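Long-range contacts in Arf-GAP with coiled-coil, ANK repeat and PH domain-containing protein 2 (Homo sapiens, PDB 6IF3), which acts as a GTPase-activating protein for the small GTPase ARF6 and needs its ankyrin repeats for interaction with RAB35: residues A[48-53]-A[79-84]; A[103-108]-A[132-137]; A[34-39]-A[67-72]; A[89-94]-A[124-129]. All blocks are in the same frame, centred on the assembly; numbering follows the deposited sequence.

Contact 1 of 4, residues A[48-53]-A[79-84]; sequences PLIQAV and RGPLHH
Ile50 turns CG1 beside its backbone N and anti to the carbonyl carbon (chi1 -73°), a choice that puts CG2 anti to the N; His84 likewise has CG beside its backbone N (chi1 -71°), and its ring meets that methyl. Ile50 CG2 rests over one face of the imidazole, 4.2 Å from the centroid of the His84 ring and 28° off its normal, a CH-pi contact. The delta methyl runs on toward the start of the opposing helix, where Ile50 CD1 comes within 3.6 Å of Arg79 O. A beta-branched residue suits this place because its CG2 covers the ring face while the longer arm passes the ring to Arg79 O.

The other contacts are apolar. Leu49 lies across the proline ring at about a right angle, with CD2 3.6 Å from Pro81 CG. Val53, one turn on from Leu49, reaches both Pro81 and His84: CG1 sits 3.8 Å from His84 CB, while CG2 lies 4.2 Å from Pro81 CB. Proline fits the first turn of a helix, where its missing N-H costs nothing, and Gly80 before it is the N-cap. These are the first helices of ANK 1 and ANK 2, each beginning with the Pro-Leu pair of the ankyrin TPLH motif, here packed side by side.

Polar groups are paired outside the interface: His84 NE2 hydrogen-bonds Asp75 OD2, which should steady the ring that Ile50 covers, and Arg79 NE forms a salt bridge with Asp108. The cohesion between the two segments is therefore essentially that of carbon packing, with one imidazole face as its aromatic component.

Contact 2 of 4, residues A[103-108]-A[132-137]; sequences NQHATD and LARMNE
Gln104 and Arg134 meet through a nearly straight hydrogen bond, Arg134 NE to Gln104 OE1 at 2.7 Å. The acceptor lies in the guanidinium plane, whereas the donor stands above the plane of the amide, and the two planes are turned 75° apart. Gln104 holds CG between the backbone N and the carbonyl carbon (chi1 72°), its chain then extending toward the helix. Glutamine suits this place because its amide can accept and donate at once: NE2 hydrogen-bonds Leu130 O, and one water joins Gln104 O, Gln104 OE1 and Arg134 NH2.

His105 adds a second layer. Its CE1 lies over the centre of the guanidinium, 3.9 Å from Arg134 CZ, and the ring reaches tip to tip toward Glu137. His105 NE2 donates to the syn lone pair of Glu137 OE1 at 2.7 Å, almost in the ring plane, a His-carboxylate hydrogen bond. Glu137 OE2 receives two waters, which lead to Gln104 N and NE2. With a leucine in place of Arg134, Gln104 OE1 would probably lose its protein donor across the contact and His105 CE1 the guanidinium face it lies over.

This polar cluster at the surface ties the loop between helices 91-99 and 114-120 to helix 124-141, joining ANK 2 to ANK 3. Leu98 of helix 91-99 touches both Gln104 and Ala133, while Leu132 packs on helix 157-161.

Contact 3 of 4, residues A[34-39]-A[67-72]; sequences ADVNWA and NGANVN
Asn37 and Asn70 cross at about a right angle, their amide planes 85° apart, and Asn37 OD1 meets the backbone N and the CB of Asn70, not its amide. Asn70 N donates to Asn37 OD1 at 2.8 Å in an almost straight bond that lies in the carbonyl plane, on a lone pair. The same oxygen takes a water that also donates to Asn70 O, and it lies 3.6 Å from Asn70 CB.

Beside it Val36 points its two methyls at the turn that ends helix 58-66: CG1 is 3.7 Å from Gly68 C, and CG2 is 4.0 Å from Ala69 CB. Gly68 has positive phi (99°) as the C-prime residue of a Schellman motif, a place that favours glycine.

Both segments carry the Ala-Asx-Val-Asn sequence that follows the second helix of an ankyrin repeat, and Asn37, in the loop ahead of ANK 1, grips the backbone of the loop 67-72 within ANK 1. Each also has an Asx turn: Asp35 OD1 accepts from Asn37 N, Asn70 OD1 from Asn72 N. An alanine in place of Asn37 would probably leave Asn70 N without its acceptor and deprive the bridging water of one partner. Farther along, a comparable hydrogen bond probably joins Asn72 OD1 to Asn103 N.

Contact 4 of 4, residues A[89-94]-A[124-129]; sequences GHTGQV and ADIVTL
Ile126 and Leu129 from helix 124-141 pack against Gly89, Thr91 and Val94, joining the second helices of ANK 2 and ANK 3 in the stacked helix pairs of the ankyrin fold. Ile126 is the wedge: CG1, anti to its carbonyl carbon (chi1 -67°), passes 3.7 Å from Thr91 OG1, and the extended second torsion (chi2 -174°) carries CD1 to within 3.8 Å of Gly89 CA. Its CD1 also meets Val94 CG2 at 4.0 Å, the two side chains crossing at about a right angle. Leu129, one turn on from Asp125, presses CD1 against Thr91 CG2 at 3.6 Å and touches Val94 CG1 more loosely. Beta-branched Ile126 and Val94 fit because each offers two arms to the other helix, whereas Leu129 uses one methyl.

Thr91 serves both kinds of chemistry: its methyl faces Leu129, and its hydroxyl donates to a water that in turn donates to Asp125 OD2. Asp125 OD1 has its partner outside, in a hydrogen bond to a polar side chain of the chain of another protein.

Behind this shell lies the backbone that sets it. Gly89 closes helix 81-88 with positive phi in a Schellman motif, where glycine is favoured and lets the chain turn sharply. His90 then occupies the N-cap position of the next helix, at the centre of an inverse gamma turn, and its ND1 donates to Gln93 OE1 at 2.9 Å. Met164, from a distant loop, touches Thr91, Asp125 and Leu129. Within helix 124-141, Ala124 O accepts from both Thr128 N and Thr128 OG1 (2.7 Å from OG1), which approach from opposite faces of its carbonyl plane.

How the contacts relate
Two pairs of crossed closures follow one another along the chain. Contact 3 opens at 34-39 and contact 1 at 48-53; contact 3 closes at 67-72 and contact 1 at 79-84, so their segments alternate. Both then give way to contact 4, which opens at 89-94, and contact 2, at 103-108; these close at 124-129 and 132-137, crossing in turn on helix 124-141. Contact 3 ties the loop ahead of ANK 1 to ANK 1, contact 1 ties ANK 1 to ANK 2, and the second pair joins ANK 2 to ANK 3. The salt bridge Arg79-Asp108 links contacts 1 and 2, and Val53 packs on His90 and Gln93 between contacts 1 and 4.

Contact 1 of 4, residues A[48-53]-A[79-84]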
loop_
_atom_site.group_PDB
_atom_site.type_symbol
_atom_site.label_atom_id
_atom_site.label_comp_id
_atom_site.label_asym_id
_atom_site.label_seq_id
_atom_site.Cartn_x
_atom_site.Cartn_y
_atom_site.Cartn_z
ATOM N N PRO A 48 9.788 -2.976 27.658
ATOM C CA PRO A 48 9.071 -4.254 27.533
ATOM C C PRO A 48 8.445 -4.442 26.164
ATOM O O PRO A 48 8.545 -5.564 25.652
ATOM C CB PRO A 48 8.009 -4.172 28.668
ATOM C CG PRO A 48 8.733 -3.314 29.745
ATOM C CD PRO A 48 9.446 -2.268 28.912
ATOM N N LEU A 49 7.884 -3.397 25.572
ATOM C CA LEU A 49 7.203 -3.614 24.300
ATOM C C LEU A 49 8.228 -3.852 23.222
ATOM O O LEU A 49 7.986 -4.691 22.331
ATOM C CB LEU A 49 6.285 -2.452 23.972
ATOM C CG LEU A 49 5.452 -2.566 22.701
ATOM C CD1 LEU A 49 4.638 -3.881 22.702
ATOM C CD2 LEU A 49 4.508 -1.354 22.597
ATOM N N ILE A 50 9.380 -3.184 23.289
ATOM C CA ILE A 50 10.426 -3.504 22.331
ATOM C C ILE A 50 10.916 -4.958 22.542
ATOM O O ILE A 50 11.151 -5.670 21.565
ATOM C CB ILE A 50 11.593 -2.483 22.400
ATOM C CG1 ILE A 50 11.136 -1.163 21.778
ATOM C CG2 ILE A 50 12.831 -3.022 21.730
ATOM C CD1 ILE A 50 12.102 -0.021 22.022
ATOM N N GLN A 51 11.046 -5.412 23.791
ATOM C CA GLN A 51 11.403 -6.811 24.019
ATOM C C GLN A 51 10.360 -7.768 23.456
ATOM O O GLN A 51 10.708 -8.846 22.977
ATOM C CB GLN A 51 11.603 -7.080 25.522
ATOM C CG GLN A 51 12.914 -6.395 26.027
ATOM C CD GLN A 51 14.150 -6.961 25.348
ATOM O OE1 GLN A 51 14.341 -8.173 25.297
ATOM N NE2 GLN A 51 14.981 -6.090 24.813
ATOM N N ALA A 52 9.083 -7.383 23.531
ATOM C CA ALA A 52 8.000 -8.231 22.996
ATOM C C ALA A 52 8.138 -8.361 21.493
ATOM O O ALA A 52 7.940 -9.445 20.919
ATOM C CB ALA A 52 6.647 -7.663 23.351
ATOM N N VAL A 53 8.529 -7.263 20.860
ATOM C CA VAL A 53 8.742 -7.278 19.404
ATOM C C VAL A 53 9.897 -8.227 19.067
ATOM O O VAL A 53 9.770 -9.147 18.233
ATOM C CB VAL A 53 9.031 -5.864 18.879
ATOM C CG1 VAL A 53 9.557 -5.946 17.404
ATOM C CG2 VAL A 53 7.763 -5.001 18.983
ATOM N N ARG A 79 14.215 4.567 18.162
ATOM C CA ARG A 79 13.469 3.516 17.473
ATOM C C ARG A 79 12.371 2.973 18.363
ATOM O O ARG A 79 12.683 2.450 19.444
ATOM C CB ARG A 79 14.410 2.377 17.069
ATOM C CG ARG A 79 15.508 2.828 16.105
ATOM C CD ARG A 79 16.652 1.842 16.039
ATOM N NE ARG A 79 17.600 2.259 15.010
ATOM C CZ ARG A 79 18.892 1.960 14.994
ATOM N NH1 ARG A 79 19.422 1.242 15.982
ATOM N NH2 ARG A 79 19.658 2.388 13.988
ATOM N N GLY A 80 11.114 3.045 17.914
ATOM C CA GLY A 80 9.989 2.495 18.654
ATOM C C GLY A 80 9.641 1.089 18.209
ATOM O O GLY A 80 10.328 0.513 17.394
ATOM N N PRO A 81 8.596 0.512 18.800
ATOM C CA PRO A 81 8.125 -0.843 18.505
ATOM C C PRO A 81 7.868 -1.027 17.007
ATOM O O PRO A 81 8.271 -2.063 16.461
ATOM C CB PRO A 81 6.837 -0.943 19.323
ATOM C CG PRO A 81 7.136 -0.071 20.553
ATOM C CD PRO A 81 7.905 1.100 19.966
ATOM N N LEU A 82 7.233 -0.067 16.353
ATOM C CA LEU A 82 6.968 -0.253 14.936
ATOM C C LEU A 82 8.251 -0.310 14.099
ATOM O O LEU A 82 8.347 -1.117 13.185
ATOM C CB LEU A 82 6.049 0.861 14.425
ATOM C CG LEU A 82 5.701 0.822 12.926
ATOM C CD1 LEU A 82 5.042 -0.467 12.470
ATOM C CD2 LEU A 82 4.829 2.058 12.561
ATOM N N HIS A 83 9.230 0.535 14.391
ATOM C CA HIS A 83 10.547 0.467 13.723
ATOM C C HIS A 83 11.140 -0.932 13.845
ATOM O O HIS A 83 11.537 -1.560 12.866
ATOM C CB HIS A 83 11.560 1.471 14.326
ATOM C CG HIS A 83 12.984 1.230 13.876
ATOM N ND1 HIS A 83 13.607 1.994 12.913
ATOM C CD2 HIS A 83 13.896 0.303 14.264
ATOM C CE1 HIS A 83 14.837 1.550 12.722
ATOM N NE2 HIS A 83 15.037 0.520 13.528
ATOM N N HIS A 84 11.201 -1.442 15.062
ATOM C CA HIS A 84 11.811 -2.744 15.259
ATOM C C HIS A 84 11.049 -3.881 14.604
ATOM O O HIS A 84 11.672 -4.807 14.061
ATOM C CB HIS A 84 11.962 -3.030 16.782
ATOM C CG HIS A 84 13.021 -2.196 17.435
ATOM N ND1 HIS A 84 14.367 -2.367 17.174
ATOM C CD2 HIS A 84 12.932 -1.178 18.327
ATOM C CE1 HIS A 84 15.061 -1.501 17.890
ATOM N NE2 HIS A 84 14.217 -0.771 18.593
#

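Contact 2 of 4, residues A[103-108]-A[132-137]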
loop_
_atom_site.group_PDB
_atom_site.type_symbol
_atom_site.label_atom_id
_atom_site.label_comp_id
_atom_site.label_asym_id
_atom_site.label_seq_id
_atom_site.Cartn_x
_atom_site.Cartn_y
_atom_site.Cartn_z
ATOM N N ASN A 103 2.711 5.745 15.442
ATOM C CA ASN A 103 3.182 6.802 14.532
ATOM C C ASN A 103 4.177 6.259 13.518
ATOM O O ASN A 103 5.343 5.982 13.834
ATOM C CB ASN A 103 3.814 7.928 15.351
ATOM C CG ASN A 103 4.429 8.989 14.491
ATOM O OD1 ASN A 103 4.071 9.122 13.322
ATOM N ND2 ASN A 103 5.308 9.810 15.077
ATOM N N GLN A 104 3.711 6.043 12.292
ATOM C CA GLN A 104 4.608 5.461 11.299
ATOM C C GLN A 104 5.464 6.521 10.631
ATOM O O GLN A 104 6.324 6.206 9.813
ATOM C CB GLN A 104 3.833 4.680 10.253
ATOM C CG GLN A 104 3.023 5.535 9.270
ATOM C CD GLN A 104 2.671 4.732 8.050
ATOM O OE1 GLN A 104 3.515 4.499 7.174
ATOM N NE2 GLN A 104 1.430 4.266 7.994
ATOM N N HIS A 105 5.234 7.782 10.979
ATOM C CA HIS A 105 6.035 8.881 10.423
ATOM C C HIS A 105 7.306 9.124 11.256
ATOM O O HIS A 105 8.212 9.826 10.791
ATOM C CB HIS A 105 5.172 10.134 10.333
ATOM C CG HIS A 105 3.966 9.923 9.474
ATOM N ND1 HIS A 105 4.009 10.028 8.101
ATOM C CD2 HIS A 105 2.717 9.502 9.781
ATOM C CE1 HIS A 105 2.819 9.740 7.605
ATOM N NE2 HIS A 105 2.017 9.417 8.603
ATOM N N ALA A 106 7.355 8.539 12.452
ATOM C CA ALA A 106 8.517 8.677 13.332
ATOM C C ALA A 106 9.791 8.233 12.625
ATOM O O ALA A 106 9.816 7.168 11.990
ATOM C CB ALA A 106 8.306 7.845 14.620
ATOM N N THR A 107 10.844 9.040 12.703
ATOM C CA THR A 107 12.145 8.598 12.202
ATOM C C THR A 107 13.109 8.399 13.350
ATOM O O THR A 107 13.018 9.091 14.367
ATOM C CB THR A 107 12.785 9.582 11.223
ATOM O OG1 THR A 107 12.971 10.863 11.854
ATOM C CG2 THR A 107 11.935 9.766 9.970
ATOM N N ASP A 108 14.032 7.457 13.200
ATOM C CA ASP A 108 14.988 7.225 14.270
ATOM C C ASP A 108 16.107 8.283 14.180
ATOM O O ASP A 108 16.024 9.244 13.402
ATOM C CB ASP A 108 15.542 5.795 14.226
ATOM C CG ASP A 108 16.371 5.487 12.981
ATOM O OD1 ASP A 108 16.619 6.377 12.133
ATOM O OD2 ASP A 108 16.840 4.321 12.867
ATOM N N LEU A 132 -1.314 1.312 3.137
ATOM C CA LEU A 132 -2.786 1.328 3.290
ATOM C C LEU A 132 -3.205 2.051 4.584
ATOM O O LEU A 132 -4.240 2.725 4.629
ATOM C CB LEU A 132 -3.356 -0.082 3.241
ATOM C CG LEU A 132 -3.205 -0.656 1.810
ATOM C CD1 LEU A 132 -3.928 -1.973 1.705
ATOM C CD2 LEU A 132 -3.661 0.323 0.680
ATOM N N ALA A 133 -2.367 1.961 5.619
ATOM C CA ALA A 133 -2.628 2.760 6.827
ATOM C C ALA A 133 -2.473 4.261 6.561
ATOM O O ALA A 133 -3.233 5.066 7.112
ATOM C CB ALA A 133 -1.711 2.319 7.947
ATOM N N ARG A 134 -1.504 4.642 5.724
ATOM C CA ARG A 134 -1.368 6.035 5.306
ATOM C C ARG A 134 -2.593 6.486 4.512
ATOM O O ARG A 134 -3.052 7.599 4.673
ATOM C CB ARG A 134 -0.102 6.257 4.471
ATOM C CG ARG A 134 1.185 6.071 5.272
ATOM C CD ARG A 134 2.408 6.740 4.612
ATOM N NE ARG A 134 3.633 6.551 5.389
ATOM C CZ ARG A 134 4.718 7.311 5.274
ATOM N NH1 ARG A 134 4.724 8.347 4.442
ATOM N NH2 ARG A 134 5.785 7.062 6.024
ATOM N N MET A 135 -3.102 5.622 3.637
ATOM C CA MET A 135 -4.295 5.955 2.875
ATOM C C MET A 135 -5.467 6.272 3.829
ATOM O O MET A 135 -6.203 7.231 3.616
ATOM C CB MET A 135 -4.642 4.795 1.930
ATOM C CG MET A 135 -5.795 5.102 0.990
ATOM S SD MET A 135 -6.251 3.665 -0.005
ATOM C CE MET A 135 -4.901 3.587 -1.157
ATOM N N ASN A 136 -5.609 5.466 4.880
ATOM C CA ASN A 136 -6.611 5.728 5.907
ATOM C C ASN A 136 -6.373 7.068 6.593
ATOM O O ASN A 136 -7.320 7.804 6.853
ATOM C CB ASN A 136 -6.626 4.616 6.953
ATOM C CG ASN A 136 -7.310 3.359 6.437
ATOM O OD1 ASN A 136 -7.973 3.392 5.393
ATOM N ND2 ASN A 136 -7.180 2.258 7.176
ATOM N N GLU A 137 -5.111 7.378 6.859
ATOM C CA GLU A 137 -4.782 8.698 7.450
ATOM C C GLU A 137 -5.232 9.817 6.531
ATOM O O GLU A 137 -5.855 10.803 6.964
ATOM C CB GLU A 137 -3.283 8.819 7.709
ATOM C CG GLU A 137 -2.727 7.844 8.724
ATOM C CD GLU A 137 -1.247 8.090 9.005
ATOM O OE1 GLU A 137 -0.686 9.060 8.448
ATOM O OE2 GLU A 137 -0.658 7.338 9.813
HETATM O O HOH W 1 1.064 7.245 11.731
HETATM O O HOH W 2 6.419 4.912 7.708
HETATM O O HOH W 3 -0.582 4.807 10.087
#

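Contact 3 of 4, residues A[34-39]-A[67-72]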
loop_
_atom_site.group_PDB
_atom_site.type_symbol
_atom_site.label_atom_id
_atom_site.label_comp_id
_atom_site.label_asym_id
_atom_site.label_seq_id
_atom_site.Cartn_x
_atom_site.Cartn_y
_atom_site.Cartn_z
ATOM N N ALA A 34 5.750 -3.027 38.401
ATOM C CA ALA A 34 6.528 -2.738 37.206
ATOM C C ALA A 34 5.859 -1.645 36.372
ATOM O O ALA A 34 4.633 -1.632 36.174
ATOM C CB ALA A 34 6.709 -3.994 36.335
ATOM N N ASP A 35 6.673 -0.731 35.889
ATOM C CA ASP A 35 6.237 0.241 34.904
ATOM C C ASP A 35 6.202 -0.441 33.552
ATOM O O ASP A 35 7.238 -0.899 33.044
ATOM C CB ASP A 35 7.171 1.429 34.889
ATOM C CG ASP A 35 6.669 2.577 34.039
ATOM O OD1 ASP A 35 5.675 2.414 33.287
ATOM O OD2 ASP A 35 7.285 3.664 34.164
ATOM N N VAL A 36 5.022 -0.468 32.959
ATOM C CA VAL A 36 4.882 -1.105 31.663
ATOM C C VAL A 36 5.766 -0.402 30.602
ATOM O O VAL A 36 6.093 -1.004 29.566
ATOM C CB VAL A 36 3.394 -1.110 31.250
ATOM C CG1 VAL A 36 2.876 0.332 30.996
ATOM C CG2 VAL A 36 3.133 -2.051 30.087
ATOM N N ASN A 37 6.163 0.849 30.881
ATOM C CA ASN A 37 7.010 1.633 29.983
ATOM C C ASN A 37 8.441 1.793 30.506
ATOM O O ASN A 37 9.180 2.690 30.078
ATOM C CB ASN A 37 6.369 3.008 29.743
ATOM C CG ASN A 37 5.101 2.909 28.936
ATOM O OD1 ASN A 37 5.070 2.263 27.873
ATOM N ND2 ASN A 37 4.036 3.540 29.424
ATOM N N TRP A 38 8.825 0.890 31.406
ATOM C CA TRP A 38 10.167 0.888 31.978
ATOM C C TRP A 38 11.227 0.876 30.884
ATOM O O TRP A 38 11.095 0.151 29.898
ATOM C CB TRP A 38 10.324 -0.320 32.880
ATOM C CG TRP A 38 11.660 -0.366 33.620
ATOM C CD1 TRP A 38 11.999 0.374 34.721
ATOM C CD2 TRP A 38 12.780 -1.218 33.347
ATOM N NE1 TRP A 38 13.265 0.040 35.137
ATOM C CE2 TRP A 38 13.762 -0.940 34.318
ATOM C CE3 TRP A 38 13.046 -2.195 32.380
ATOM C CZ2 TRP A 38 15.001 -1.590 34.345
ATOM C CZ3 TRP A 38 14.286 -2.848 32.419
ATOM C CH2 TRP A 38 15.232 -2.546 33.397
ATOM N N ALA A 39 12.237 1.721 31.033
ATOM C CA ALA A 39 13.368 1.775 30.092
ATOM C C ALA A 39 14.616 1.215 30.752
ATOM O O ALA A 39 14.991 1.630 31.868
ATOM C CB ALA A 39 13.593 3.192 29.623
ATOM N N ASN A 67 -2.272 -3.232 28.836
ATOM C CA ASN A 67 -1.928 -2.829 30.198
ATOM C C ASN A 67 -1.190 -1.476 30.220
ATOM O O ASN A 67 -0.517 -1.138 31.191
ATOM C CB ASN A 67 -1.108 -3.931 30.873
ATOM C CG ASN A 67 -1.965 -5.097 31.283
ATOM O OD1 ASN A 67 -2.548 -5.074 32.350
ATOM N ND2 ASN A 67 -2.079 -6.107 30.423
ATOM N N GLY A 68 -1.360 -0.708 29.155
ATOM C CA GLY A 68 -0.994 0.700 29.113
ATOM C C GLY A 68 0.325 1.064 28.455
ATOM O O GLY A 68 0.797 2.202 28.602
ATOM N N ALA A 69 0.926 0.124 27.736
ATOM C CA ALA A 69 2.182 0.430 27.051
ATOM C C ALA A 69 1.986 1.534 26.040
ATOM O O ALA A 69 0.982 1.553 25.314
ATOM C CB ALA A 69 2.759 -0.795 26.349
ATOM N N ASN A 70 2.967 2.427 25.978
ATOM C CA ASN A 70 3.021 3.462 24.945
ATOM C C ASN A 70 3.535 2.842 23.658
ATOM O O ASN A 70 4.694 2.467 23.582
ATOM C CB ASN A 70 3.945 4.593 25.428
ATOM C CG ASN A 70 4.053 5.732 24.471
ATOM O OD1 ASN A 70 3.615 5.672 23.322
ATOM N ND2 ASN A 70 4.679 6.816 24.950
ATOM N N VAL A 71 2.679 2.766 22.636
ATOM C CA VAL A 71 3.014 2.097 21.365
ATOM C C VAL A 71 4.129 2.841 20.635
ATOM O O VAL A 71 4.771 2.281 19.763
ATOM C CB VAL A 71 1.754 1.967 20.490
ATOM C CG1 VAL A 71 1.369 3.303 19.869
ATOM C CG2 VAL A 71 1.937 0.860 19.427
ATOM N N ASN A 72 4.403 4.084 21.027
ATOM C CA ASN A 72 5.388 4.872 20.289
ATOM C C ASN A 72 6.728 5.029 21.012
ATOM O O ASN A 72 7.646 5.625 20.436
ATOM C CB ASN A 72 4.847 6.264 19.995
ATOM C CG ASN A 72 3.749 6.259 18.981
ATOM O OD1 ASN A 72 3.811 5.531 17.996
ATOM N ND2 ASN A 72 2.749 7.082 19.200
HETATM O O HOH W 4 6.302 1.380 25.488
HETATM O O HOH W 5 1.568 5.121 27.865
#

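Contact 4 of 4, residues A[89-94]-A[124-129]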
loop_
_atom_site.group_PDB
_atom_site.type_symbol
_atom_site.label_atom_id
_atom_site.label_comp_id
_atom_site.label_asym_id
_atom_site.label_seq_id
_atom_site.Cartn_x
_atom_site.Cartn_y
_atom_site.Cartn_z
ATOM N N GLY A 89 10.824 -7.852 10.154
ATOM C CA GLY A 89 9.897 -8.477 9.204
ATOM C C GLY A 89 8.684 -9.071 9.903
ATOM O O GLY A 89 8.028 -9.971 9.383
ATOM N N HIS A 90 8.395 -8.571 11.103
ATOM C CA HIS A 90 7.243 -9.048 11.879
ATOM C C HIS A 90 5.929 -8.420 11.429
ATOM O O HIS A 90 5.394 -7.467 12.050
ATOM C CB HIS A 90 7.478 -8.778 13.360
ATOM C CG HIS A 90 8.600 -9.580 13.925
ATOM N ND1 HIS A 90 9.057 -9.425 15.221
ATOM C CD2 HIS A 90 9.364 -10.556 13.373
ATOM C CE1 HIS A 90 10.039 -10.279 15.443
ATOM N NE2 HIS A 90 10.254 -10.972 14.338
ATOM N N THR A 91 5.404 -8.964 10.336
ATOM C CA THR A 91 4.228 -8.407 9.678
ATOM C C THR A 91 3.010 -8.297 10.607
ATOM O O THR A 91 2.311 -7.273 10.615
ATOM C CB THR A 91 3.855 -9.247 8.464
ATOM O OG1 THR A 91 5.014 -9.434 7.619
ATOM C CG2 THR A 91 2.782 -8.541 7.661
ATOM N N GLY A 92 2.786 -9.317 11.422
ATOM C CA GLY A 92 1.628 -9.298 12.315
ATOM C C GLY A 92 1.738 -8.195 13.365
ATOM O O GLY A 92 0.743 -7.512 13.641
ATOM N N GLN A 93 2.923 -8.025 13.933
ATOM C CA GLN A 93 3.141 -6.943 14.881
ATOM C C GLN A 93 2.999 -5.582 14.219
ATOM O O GLN A 93 2.469 -4.662 14.832
ATOM C CB GLN A 93 4.514 -7.061 15.554
ATOM C CG GLN A 93 4.629 -8.275 16.466
ATOM C CD GLN A 93 6.055 -8.479 16.972
ATOM O OE1 GLN A 93 6.995 -7.850 16.487
ATOM N NE2 GLN A 93 6.209 -9.362 17.955
ATOM N N VAL A 94 3.457 -5.439 12.972
ATOM C CA VAL A 94 3.260 -4.174 12.231
ATOM C C VAL A 94 1.750 -3.872 12.113
ATOM O O VAL A 94 1.282 -2.762 12.360
ATOM C CB VAL A 94 3.925 -4.243 10.831
ATOM C CG1 VAL A 94 3.472 -3.071 9.925
ATOM C CG2 VAL A 94 5.456 -4.223 10.994
ATOM N N ALA A 124 7.085 -6.623 0.319
ATOM C CA ALA A 124 5.788 -6.243 -0.219
ATOM C C ALA A 124 4.680 -6.163 0.825
ATOM O O ALA A 124 3.861 -5.238 0.810
ATOM C CB ALA A 124 5.398 -7.193 -1.270
ATOM N N ASP A 125 4.662 -7.121 1.746
ATOM C CA ASP A 125 3.576 -7.177 2.715
ATOM C C ASP A 125 3.644 -6.001 3.679
ATOM O O ASP A 125 2.614 -5.388 3.981
ATOM C CB ASP A 125 3.607 -8.495 3.505
ATOM C CG ASP A 125 3.133 -9.678 2.698
ATOM O OD1 ASP A 125 2.551 -9.480 1.601
ATOM O OD2 ASP A 125 3.300 -10.829 3.156
ATOM N N ILE A 126 4.834 -5.684 4.192
ATOM C CA ILE A 126 4.890 -4.622 5.183
ATOM C C ILE A 126 4.728 -3.267 4.497
ATOM O O ILE A 126 4.084 -2.374 5.044
ATOM C CB ILE A 126 6.178 -4.695 6.028
ATOM C CG1 ILE A 126 6.118 -5.965 6.891
ATOM C CG2 ILE A 126 6.271 -3.492 6.976
ATOM C CD1 ILE A 126 7.258 -6.128 7.918
ATOM N N VAL A 127 5.269 -3.098 3.295
ATOM C CA VAL A 127 5.028 -1.833 2.591
ATOM C C VAL A 127 3.522 -1.651 2.368
ATOM O O VAL A 127 2.982 -0.544 2.533
ATOM C CB VAL A 127 5.784 -1.762 1.255
ATOM C CG1 VAL A 127 5.315 -0.587 0.430
ATOM C CG2 VAL A 127 7.314 -1.698 1.507
ATOM N N THR A 128 2.852 -2.730 1.973
ATOM C CA THR A 128 1.405 -2.670 1.730
ATOM C C THR A 128 0.623 -2.223 2.988
ATOM O O THR A 128 -0.217 -1.314 2.906
ATOM C CB THR A 128 0.872 -4.006 1.247
ATOM O OG1 THR A 128 1.443 -4.282 -0.048
ATOM C CG2 THR A 128 -0.687 -3.988 1.117
ATOM N N LEU A 129 0.926 -2.804 4.142
ATOM C CA LEU A 129 0.254 -2.405 5.392
ATOM C C LEU A 129 0.545 -0.931 5.725
ATOM O O LEU A 129 -0.372 -0.188 6.106
ATOM C CB LEU A 129 0.692 -3.276 6.578
ATOM C CG LEU A 129 0.326 -4.763 6.462
ATOM C CD1 LEU A 129 0.829 -5.480 7.736
ATOM C CD2 LEU A 129 -1.188 -4.980 6.296
HETATM O O HOH W 6 4.535 -11.122 5.664
#